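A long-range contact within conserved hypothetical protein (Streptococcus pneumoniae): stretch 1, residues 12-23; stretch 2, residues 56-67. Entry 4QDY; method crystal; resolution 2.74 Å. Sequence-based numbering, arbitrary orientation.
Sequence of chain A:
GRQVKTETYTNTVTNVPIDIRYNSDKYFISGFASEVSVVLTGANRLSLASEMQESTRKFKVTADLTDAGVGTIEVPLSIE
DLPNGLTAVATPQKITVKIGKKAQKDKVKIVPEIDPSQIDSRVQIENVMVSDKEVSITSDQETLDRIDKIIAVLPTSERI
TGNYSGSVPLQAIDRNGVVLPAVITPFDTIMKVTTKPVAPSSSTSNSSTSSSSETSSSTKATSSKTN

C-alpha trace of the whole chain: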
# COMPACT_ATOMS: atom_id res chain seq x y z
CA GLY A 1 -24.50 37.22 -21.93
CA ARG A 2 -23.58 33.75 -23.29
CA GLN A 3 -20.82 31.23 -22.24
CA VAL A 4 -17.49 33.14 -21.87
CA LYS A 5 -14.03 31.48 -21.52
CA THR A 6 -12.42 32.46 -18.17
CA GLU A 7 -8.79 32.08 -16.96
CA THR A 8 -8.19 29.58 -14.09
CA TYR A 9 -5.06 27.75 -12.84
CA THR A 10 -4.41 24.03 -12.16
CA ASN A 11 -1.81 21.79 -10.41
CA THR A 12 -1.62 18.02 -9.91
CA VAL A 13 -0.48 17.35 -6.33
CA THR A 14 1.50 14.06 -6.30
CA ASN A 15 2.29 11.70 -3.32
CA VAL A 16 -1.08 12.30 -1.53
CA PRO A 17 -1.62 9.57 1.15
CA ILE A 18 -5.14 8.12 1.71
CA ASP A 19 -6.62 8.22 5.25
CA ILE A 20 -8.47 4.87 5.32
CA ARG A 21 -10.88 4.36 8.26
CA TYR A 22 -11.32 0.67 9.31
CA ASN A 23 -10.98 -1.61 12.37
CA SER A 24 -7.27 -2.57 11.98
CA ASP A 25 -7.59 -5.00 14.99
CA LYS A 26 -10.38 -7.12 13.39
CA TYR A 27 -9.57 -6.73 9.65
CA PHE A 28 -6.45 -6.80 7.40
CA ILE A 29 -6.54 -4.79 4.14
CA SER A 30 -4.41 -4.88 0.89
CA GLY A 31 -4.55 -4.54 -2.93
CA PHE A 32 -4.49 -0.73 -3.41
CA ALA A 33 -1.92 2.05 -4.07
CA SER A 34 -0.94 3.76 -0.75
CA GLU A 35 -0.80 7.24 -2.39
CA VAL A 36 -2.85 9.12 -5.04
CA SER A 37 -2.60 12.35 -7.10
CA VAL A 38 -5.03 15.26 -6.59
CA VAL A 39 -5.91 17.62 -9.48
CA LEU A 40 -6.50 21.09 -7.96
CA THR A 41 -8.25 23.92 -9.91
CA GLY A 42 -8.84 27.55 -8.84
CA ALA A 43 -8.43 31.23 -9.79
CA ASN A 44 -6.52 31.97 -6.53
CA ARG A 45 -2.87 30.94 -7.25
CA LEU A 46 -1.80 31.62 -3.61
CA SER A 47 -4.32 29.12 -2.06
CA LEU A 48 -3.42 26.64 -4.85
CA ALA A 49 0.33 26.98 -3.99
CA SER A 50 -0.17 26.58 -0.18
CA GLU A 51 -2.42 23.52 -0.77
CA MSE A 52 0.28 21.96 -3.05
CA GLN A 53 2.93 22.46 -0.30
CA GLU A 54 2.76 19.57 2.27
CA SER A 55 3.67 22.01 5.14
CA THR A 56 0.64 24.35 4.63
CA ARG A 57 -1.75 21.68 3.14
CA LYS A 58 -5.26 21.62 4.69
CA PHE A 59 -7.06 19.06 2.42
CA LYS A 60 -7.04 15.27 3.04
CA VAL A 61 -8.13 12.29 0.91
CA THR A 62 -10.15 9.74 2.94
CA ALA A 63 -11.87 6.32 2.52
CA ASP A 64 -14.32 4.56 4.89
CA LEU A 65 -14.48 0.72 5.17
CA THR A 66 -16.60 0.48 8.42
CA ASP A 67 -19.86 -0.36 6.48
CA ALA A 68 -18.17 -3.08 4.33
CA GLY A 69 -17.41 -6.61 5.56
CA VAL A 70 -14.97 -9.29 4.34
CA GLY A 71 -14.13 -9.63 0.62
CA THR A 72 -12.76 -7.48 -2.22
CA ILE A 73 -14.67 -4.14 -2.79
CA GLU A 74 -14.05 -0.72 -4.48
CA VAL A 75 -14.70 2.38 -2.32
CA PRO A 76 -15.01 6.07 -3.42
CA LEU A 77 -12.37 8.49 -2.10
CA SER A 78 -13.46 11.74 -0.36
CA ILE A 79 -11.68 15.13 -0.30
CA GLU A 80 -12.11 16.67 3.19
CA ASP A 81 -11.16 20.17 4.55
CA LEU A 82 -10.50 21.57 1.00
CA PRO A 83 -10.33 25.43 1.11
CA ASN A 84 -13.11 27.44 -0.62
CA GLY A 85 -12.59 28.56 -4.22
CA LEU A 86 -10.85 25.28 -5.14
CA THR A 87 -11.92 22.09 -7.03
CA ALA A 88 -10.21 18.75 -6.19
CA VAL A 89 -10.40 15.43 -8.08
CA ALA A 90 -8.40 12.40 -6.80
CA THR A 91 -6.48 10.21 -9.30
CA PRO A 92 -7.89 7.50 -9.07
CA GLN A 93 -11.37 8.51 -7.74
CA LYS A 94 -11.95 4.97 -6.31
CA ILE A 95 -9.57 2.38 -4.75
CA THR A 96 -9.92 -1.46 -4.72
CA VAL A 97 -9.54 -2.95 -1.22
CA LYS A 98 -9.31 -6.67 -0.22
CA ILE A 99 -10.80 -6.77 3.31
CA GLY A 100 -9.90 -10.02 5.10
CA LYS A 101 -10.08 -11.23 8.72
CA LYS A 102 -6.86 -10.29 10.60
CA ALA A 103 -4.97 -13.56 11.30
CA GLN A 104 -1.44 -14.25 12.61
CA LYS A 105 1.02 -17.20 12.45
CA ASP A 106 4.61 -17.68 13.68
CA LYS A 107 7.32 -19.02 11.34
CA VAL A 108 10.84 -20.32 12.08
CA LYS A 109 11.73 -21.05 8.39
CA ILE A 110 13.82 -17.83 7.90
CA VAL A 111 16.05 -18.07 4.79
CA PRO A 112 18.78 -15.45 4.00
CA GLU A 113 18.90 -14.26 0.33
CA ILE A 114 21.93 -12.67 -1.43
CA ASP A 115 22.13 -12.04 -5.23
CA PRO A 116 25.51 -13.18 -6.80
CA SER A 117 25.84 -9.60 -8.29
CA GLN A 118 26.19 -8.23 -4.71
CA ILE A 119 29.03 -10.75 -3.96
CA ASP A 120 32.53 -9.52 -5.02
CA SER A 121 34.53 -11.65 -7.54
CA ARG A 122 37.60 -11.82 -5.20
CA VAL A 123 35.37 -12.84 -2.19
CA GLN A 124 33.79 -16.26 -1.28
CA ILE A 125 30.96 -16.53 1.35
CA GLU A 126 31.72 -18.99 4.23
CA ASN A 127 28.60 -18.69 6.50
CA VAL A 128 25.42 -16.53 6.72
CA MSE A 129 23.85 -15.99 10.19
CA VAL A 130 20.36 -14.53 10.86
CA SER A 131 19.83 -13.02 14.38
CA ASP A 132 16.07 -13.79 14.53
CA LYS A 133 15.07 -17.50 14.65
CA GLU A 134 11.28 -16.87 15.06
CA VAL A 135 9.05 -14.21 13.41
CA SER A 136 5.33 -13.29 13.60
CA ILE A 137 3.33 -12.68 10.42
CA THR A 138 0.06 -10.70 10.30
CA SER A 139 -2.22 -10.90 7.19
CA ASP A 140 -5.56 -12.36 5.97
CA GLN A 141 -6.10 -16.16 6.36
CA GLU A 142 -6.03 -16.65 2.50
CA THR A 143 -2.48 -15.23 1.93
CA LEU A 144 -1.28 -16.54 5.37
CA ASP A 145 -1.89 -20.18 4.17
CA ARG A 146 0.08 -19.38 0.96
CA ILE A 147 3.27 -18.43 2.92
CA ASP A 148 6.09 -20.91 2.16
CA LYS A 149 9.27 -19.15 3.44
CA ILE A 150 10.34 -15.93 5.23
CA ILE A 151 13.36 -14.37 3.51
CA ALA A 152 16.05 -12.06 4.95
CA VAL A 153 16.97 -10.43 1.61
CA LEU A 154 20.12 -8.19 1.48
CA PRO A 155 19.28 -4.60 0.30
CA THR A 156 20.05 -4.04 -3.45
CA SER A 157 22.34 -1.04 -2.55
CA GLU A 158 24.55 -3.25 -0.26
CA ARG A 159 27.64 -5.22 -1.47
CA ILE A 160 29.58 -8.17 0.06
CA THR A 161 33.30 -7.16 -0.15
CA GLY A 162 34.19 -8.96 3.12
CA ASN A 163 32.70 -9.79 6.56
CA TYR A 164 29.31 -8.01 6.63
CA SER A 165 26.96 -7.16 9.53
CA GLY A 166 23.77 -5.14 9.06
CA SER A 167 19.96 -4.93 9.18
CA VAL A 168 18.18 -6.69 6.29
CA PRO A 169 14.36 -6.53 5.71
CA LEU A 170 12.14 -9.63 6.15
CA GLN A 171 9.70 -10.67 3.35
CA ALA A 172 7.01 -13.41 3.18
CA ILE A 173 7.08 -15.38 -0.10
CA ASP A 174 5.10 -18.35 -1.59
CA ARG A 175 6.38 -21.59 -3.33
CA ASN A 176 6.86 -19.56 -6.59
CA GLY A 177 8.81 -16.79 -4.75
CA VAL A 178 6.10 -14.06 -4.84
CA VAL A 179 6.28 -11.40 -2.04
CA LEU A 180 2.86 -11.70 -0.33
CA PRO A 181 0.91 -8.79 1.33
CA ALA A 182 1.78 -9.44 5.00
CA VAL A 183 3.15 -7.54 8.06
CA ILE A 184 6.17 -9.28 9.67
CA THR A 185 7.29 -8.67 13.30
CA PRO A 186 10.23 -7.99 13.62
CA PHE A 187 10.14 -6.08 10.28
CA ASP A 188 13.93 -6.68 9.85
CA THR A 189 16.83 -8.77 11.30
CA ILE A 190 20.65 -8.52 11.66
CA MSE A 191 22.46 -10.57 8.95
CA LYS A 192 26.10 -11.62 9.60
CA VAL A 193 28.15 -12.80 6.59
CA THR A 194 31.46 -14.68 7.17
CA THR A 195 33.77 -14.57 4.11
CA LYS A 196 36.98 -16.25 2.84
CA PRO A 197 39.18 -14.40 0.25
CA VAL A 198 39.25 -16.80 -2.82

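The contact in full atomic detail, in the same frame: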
# COMPACT_ATOMS: atom_id res chain seq x y z
N THR A 12 -1.40 19.39 -10.35
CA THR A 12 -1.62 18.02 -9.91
C THR A 12 -0.68 17.77 -8.75
O THR A 12 0.54 17.79 -8.92
CB THR A 12 -1.45 17.01 -11.06
OG1 THR A 12 -0.13 17.13 -11.60
CG2 THR A 12 -2.48 17.19 -12.16
N VAL A 13 -1.25 17.60 -7.55
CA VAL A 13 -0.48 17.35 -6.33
C VAL A 13 -0.20 15.85 -6.27
O VAL A 13 -1.13 15.05 -6.21
CB VAL A 13 -1.20 17.88 -5.06
CG1 VAL A 13 -0.37 17.64 -3.81
CG2 VAL A 13 -1.54 19.36 -5.19
N THR A 14 1.09 15.46 -6.34
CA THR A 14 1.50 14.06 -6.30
C THR A 14 1.87 13.66 -4.86
O THR A 14 2.09 14.54 -4.02
CB THR A 14 2.66 13.78 -7.27
OG1 THR A 14 3.76 14.64 -6.94
CG2 THR A 14 2.27 13.95 -8.73
N ASN A 15 1.93 12.33 -4.60
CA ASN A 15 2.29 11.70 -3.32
C ASN A 15 1.28 12.10 -2.21
O ASN A 15 1.69 12.51 -1.12
CB ASN A 15 3.73 12.07 -2.90
CG ASN A 15 4.81 11.78 -3.93
OD1 ASN A 15 4.57 11.19 -5.00
ND2 ASN A 15 6.03 12.19 -3.63
N VAL A 16 -0.03 11.96 -2.50
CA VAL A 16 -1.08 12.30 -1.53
C VAL A 16 -1.52 11.00 -0.83
O VAL A 16 -2.12 10.14 -1.47
CB VAL A 16 -2.28 13.06 -2.17
CG1 VAL A 16 -3.27 13.51 -1.10
CG2 VAL A 16 -1.80 14.26 -2.97
N PRO A 17 -1.22 10.82 0.48
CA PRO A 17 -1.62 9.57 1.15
C PRO A 17 -3.12 9.55 1.48
O PRO A 17 -3.70 10.59 1.76
CB PRO A 17 -0.78 9.57 2.43
CG PRO A 17 -0.49 11.00 2.71
CD PRO A 17 -0.50 11.73 1.40
N ILE A 18 -3.72 8.34 1.44
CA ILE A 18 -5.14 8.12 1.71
C ILE A 18 -5.35 7.79 3.19
O ILE A 18 -4.67 6.91 3.72
CB ILE A 18 -5.72 6.99 0.80
CG1 ILE A 18 -5.25 7.12 -0.67
CG2 ILE A 18 -7.25 6.91 0.92
CD1 ILE A 18 -5.46 5.86 -1.53
N ASP A 19 -6.30 8.48 3.84
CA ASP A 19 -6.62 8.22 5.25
C ASP A 19 -7.80 7.25 5.28
O ASP A 19 -8.96 7.65 5.20
CB ASP A 19 -6.89 9.53 6.01
CG ASP A 19 -6.86 9.41 7.53
OD1 ASP A 19 -7.52 8.49 8.07
OD2 ASP A 19 -6.22 10.27 8.18
N ILE A 20 -7.49 5.95 5.34
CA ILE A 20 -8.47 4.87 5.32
C ILE A 20 -8.93 4.56 6.74
O ILE A 20 -8.12 4.19 7.60
CB ILE A 20 -7.87 3.61 4.64
CG1 ILE A 20 -7.43 3.93 3.19
CG2 ILE A 20 -8.88 2.45 4.67
CD1 ILE A 20 -6.70 2.86 2.47
N ARG A 21 -10.25 4.67 6.98
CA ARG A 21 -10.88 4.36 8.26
C ARG A 21 -11.42 2.92 8.21
O ARG A 21 -12.21 2.59 7.32
CB ARG A 21 -12.00 5.37 8.60
CG ARG A 21 -12.71 5.07 9.92
CD ARG A 21 -13.78 6.09 10.27
NE ARG A 21 -14.54 5.69 11.45
CZ ARG A 21 -14.20 5.99 12.71
NH1 ARG A 21 -13.11 6.71 12.96
NH2 ARG A 21 -14.95 5.58 13.72
N TYR A 22 -10.96 2.08 9.16
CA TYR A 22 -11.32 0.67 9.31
C TYR A 22 -10.80 0.12 10.64
O TYR A 22 -9.82 0.65 11.18
CB TYR A 22 -10.78 -0.17 8.12
CG TYR A 22 -9.29 -0.45 8.16
CD1 TYR A 22 -8.37 0.55 7.85
CD2 TYR A 22 -8.81 -1.73 8.43
CE1 TYR A 22 -7.00 0.29 7.89
CE2 TYR A 22 -7.44 -2.00 8.44
CZ TYR A 22 -6.54 -0.98 8.17
OH TYR A 22 -5.19 -1.25 8.18
N ASN A 23 -11.42 -0.96 11.14
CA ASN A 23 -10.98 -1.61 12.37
C ASN A 23 -9.76 -2.48 12.05
O ASN A 23 -9.91 -3.62 11.59
CB ASN A 23 -12.12 -2.40 13.02
CG ASN A 23 -11.83 -2.98 14.39
OD1 ASN A 23 -10.70 -2.98 14.89
ND2 ASN A 23 -12.87 -3.49 15.03
N THR A 56 1.83 23.51 4.46
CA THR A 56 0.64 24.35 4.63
C THR A 56 -0.63 23.71 3.99
O THR A 56 -1.62 24.42 3.78
CB THR A 56 0.90 25.75 4.01
OG1 THR A 56 1.30 25.59 2.65
CG2 THR A 56 1.97 26.53 4.77
N ARG A 57 -0.61 22.39 3.73
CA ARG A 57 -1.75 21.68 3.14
C ARG A 57 -2.85 21.46 4.19
O ARG A 57 -2.56 21.01 5.30
CB ARG A 57 -1.30 20.34 2.55
CG ARG A 57 -2.36 19.61 1.72
CD ARG A 57 -1.84 18.30 1.17
NE ARG A 57 -0.64 18.51 0.36
CZ ARG A 57 0.10 17.54 -0.16
NH1 ARG A 57 -0.23 16.27 0.04
NH2 ARG A 57 1.18 17.83 -0.87
N LYS A 58 -4.10 21.77 3.82
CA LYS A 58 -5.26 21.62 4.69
C LYS A 58 -6.17 20.46 4.25
O LYS A 58 -6.84 19.88 5.11
CB LYS A 58 -6.08 22.92 4.73
N PHE A 59 -6.19 20.12 2.94
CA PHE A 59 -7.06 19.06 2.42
C PHE A 59 -6.49 17.68 2.77
O PHE A 59 -5.29 17.53 3.01
CB PHE A 59 -7.29 19.16 0.90
CG PHE A 59 -6.24 18.59 -0.03
CD1 PHE A 59 -6.27 17.25 -0.41
CD2 PHE A 59 -5.26 19.41 -0.58
CE1 PHE A 59 -5.30 16.73 -1.26
CE2 PHE A 59 -4.31 18.88 -1.46
CZ PHE A 59 -4.33 17.55 -1.79
N LYS A 60 -7.37 16.67 2.77
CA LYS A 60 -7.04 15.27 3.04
C LYS A 60 -7.93 14.35 2.21
O LYS A 60 -9.11 14.64 2.03
CB LYS A 60 -7.20 14.97 4.54
N VAL A 61 -7.35 13.26 1.68
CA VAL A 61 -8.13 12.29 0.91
C VAL A 61 -8.42 11.12 1.86
O VAL A 61 -7.51 10.57 2.48
CB VAL A 61 -7.49 11.87 -0.45
CG1 VAL A 61 -6.09 11.29 -0.28
CG2 VAL A 61 -8.39 10.91 -1.22
N THR A 62 -9.71 10.79 2.02
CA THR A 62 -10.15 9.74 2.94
C THR A 62 -10.98 8.66 2.23
O THR A 62 -11.48 8.86 1.13
CB THR A 62 -10.99 10.34 4.10
OG1 THR A 62 -12.16 10.97 3.57
CG2 THR A 62 -10.21 11.32 4.96
N ALA A 63 -11.10 7.50 2.91
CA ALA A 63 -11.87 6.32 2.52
C ALA A 63 -12.42 5.65 3.78
O ALA A 63 -11.73 5.61 4.79
CB ALA A 63 -11.00 5.35 1.73
N ASP A 64 -13.68 5.18 3.73
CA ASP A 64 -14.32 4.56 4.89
C ASP A 64 -14.70 3.11 4.56
O ASP A 64 -15.39 2.87 3.56
CB ASP A 64 -15.56 5.38 5.31
CG ASP A 64 -16.22 4.97 6.62
OD1 ASP A 64 -15.61 4.19 7.38
OD2 ASP A 64 -17.31 5.49 6.91
N LEU A 65 -14.24 2.16 5.38
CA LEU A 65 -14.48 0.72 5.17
C LEU A 65 -15.35 0.10 6.28
O LEU A 65 -15.60 -1.11 6.24
CB LEU A 65 -13.15 -0.05 5.10
CG LEU A 65 -12.09 0.36 4.07
CD1 LEU A 65 -10.87 -0.52 4.20
CD2 LEU A 65 -12.62 0.26 2.65
N THR A 66 -15.81 0.91 7.26
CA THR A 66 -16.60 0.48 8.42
C THR A 66 -17.90 -0.25 8.01
O THR A 66 -18.24 -1.26 8.65
CB THR A 66 -16.96 1.67 9.32
OG1 THR A 66 -17.57 2.69 8.53
CG2 THR A 66 -15.75 2.24 10.06
N ASP A 67 -18.61 0.24 6.97
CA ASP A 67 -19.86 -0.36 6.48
C ASP A 67 -19.62 -1.73 5.85
O ASP A 67 -20.38 -2.67 6.11
CB ASP A 67 -20.53 0.58 5.47
O HOH W 1 2.75 16.06 -2.00

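This contact is built on a parallel strand pairing in which alternate residues of the first strand, Asp19 and Arg21, place both their backbone N and O in hydrogen bonds to the second stretch. Asp19 N donates to Val61 O at 2.8 Å, and Asp19 O accepts from Ala63 N at 3.1 Å. Two residues on, Arg21 repeats the pattern: its N donates to Ala63 O at 2.8 Å, and its O accepts from Leu65 N at 2.8 Å. Asp19 and Arg21 thus each spend both backbone groups on the partner strand, straddling Thr62 and Asp64 as parallel register requires. The carbonyls have further company: Ile20 CA lies 3.4 Å from Ala63 O, and Thr62 CA 3.3 Å from Asp19 O, both CA-H...O contacts.

Side chains alternate with the ladder. Ile18, Ile20, Val61 and Ala63 share one face, where the small Ala63 CB meets Ile18 CG2 and Ile20 CG1, each at 4.1 Å. Past the paired strands, Ile20 CG2 reaches Leu65 CD1 at 3.6 Å. At the other end, Val16 CG1 bridges Val61 CG1 at 3.7 Å and Phe59 CE1 at 3.8 Å.

The face bearing Asp19, Arg21, Thr62 and Asp64 is more polar, yet its charges are not tightly paired. Arg21 NE stays 4.5 Å from Asp64 OD1, beyond a salt bridge. That carboxylate oxygen instead serves its own stretch, accepting from Thr66 OG1 at 2.7 Å and Thr66 N at 3.3 Å, an arrangement that ties down the turn after the strand.

Arg57 reaches the first stretch through water: its NH2 donates to a water at 2.6 Å, which donates in turn to Thr14 O at 2.6 Å. Val13 CG1 covers one face of the guanidinium, 3.3 Å from Arg57 NH2, leaving the edge free for polar partners; NE and NH2 also bond elsewhere in the structure.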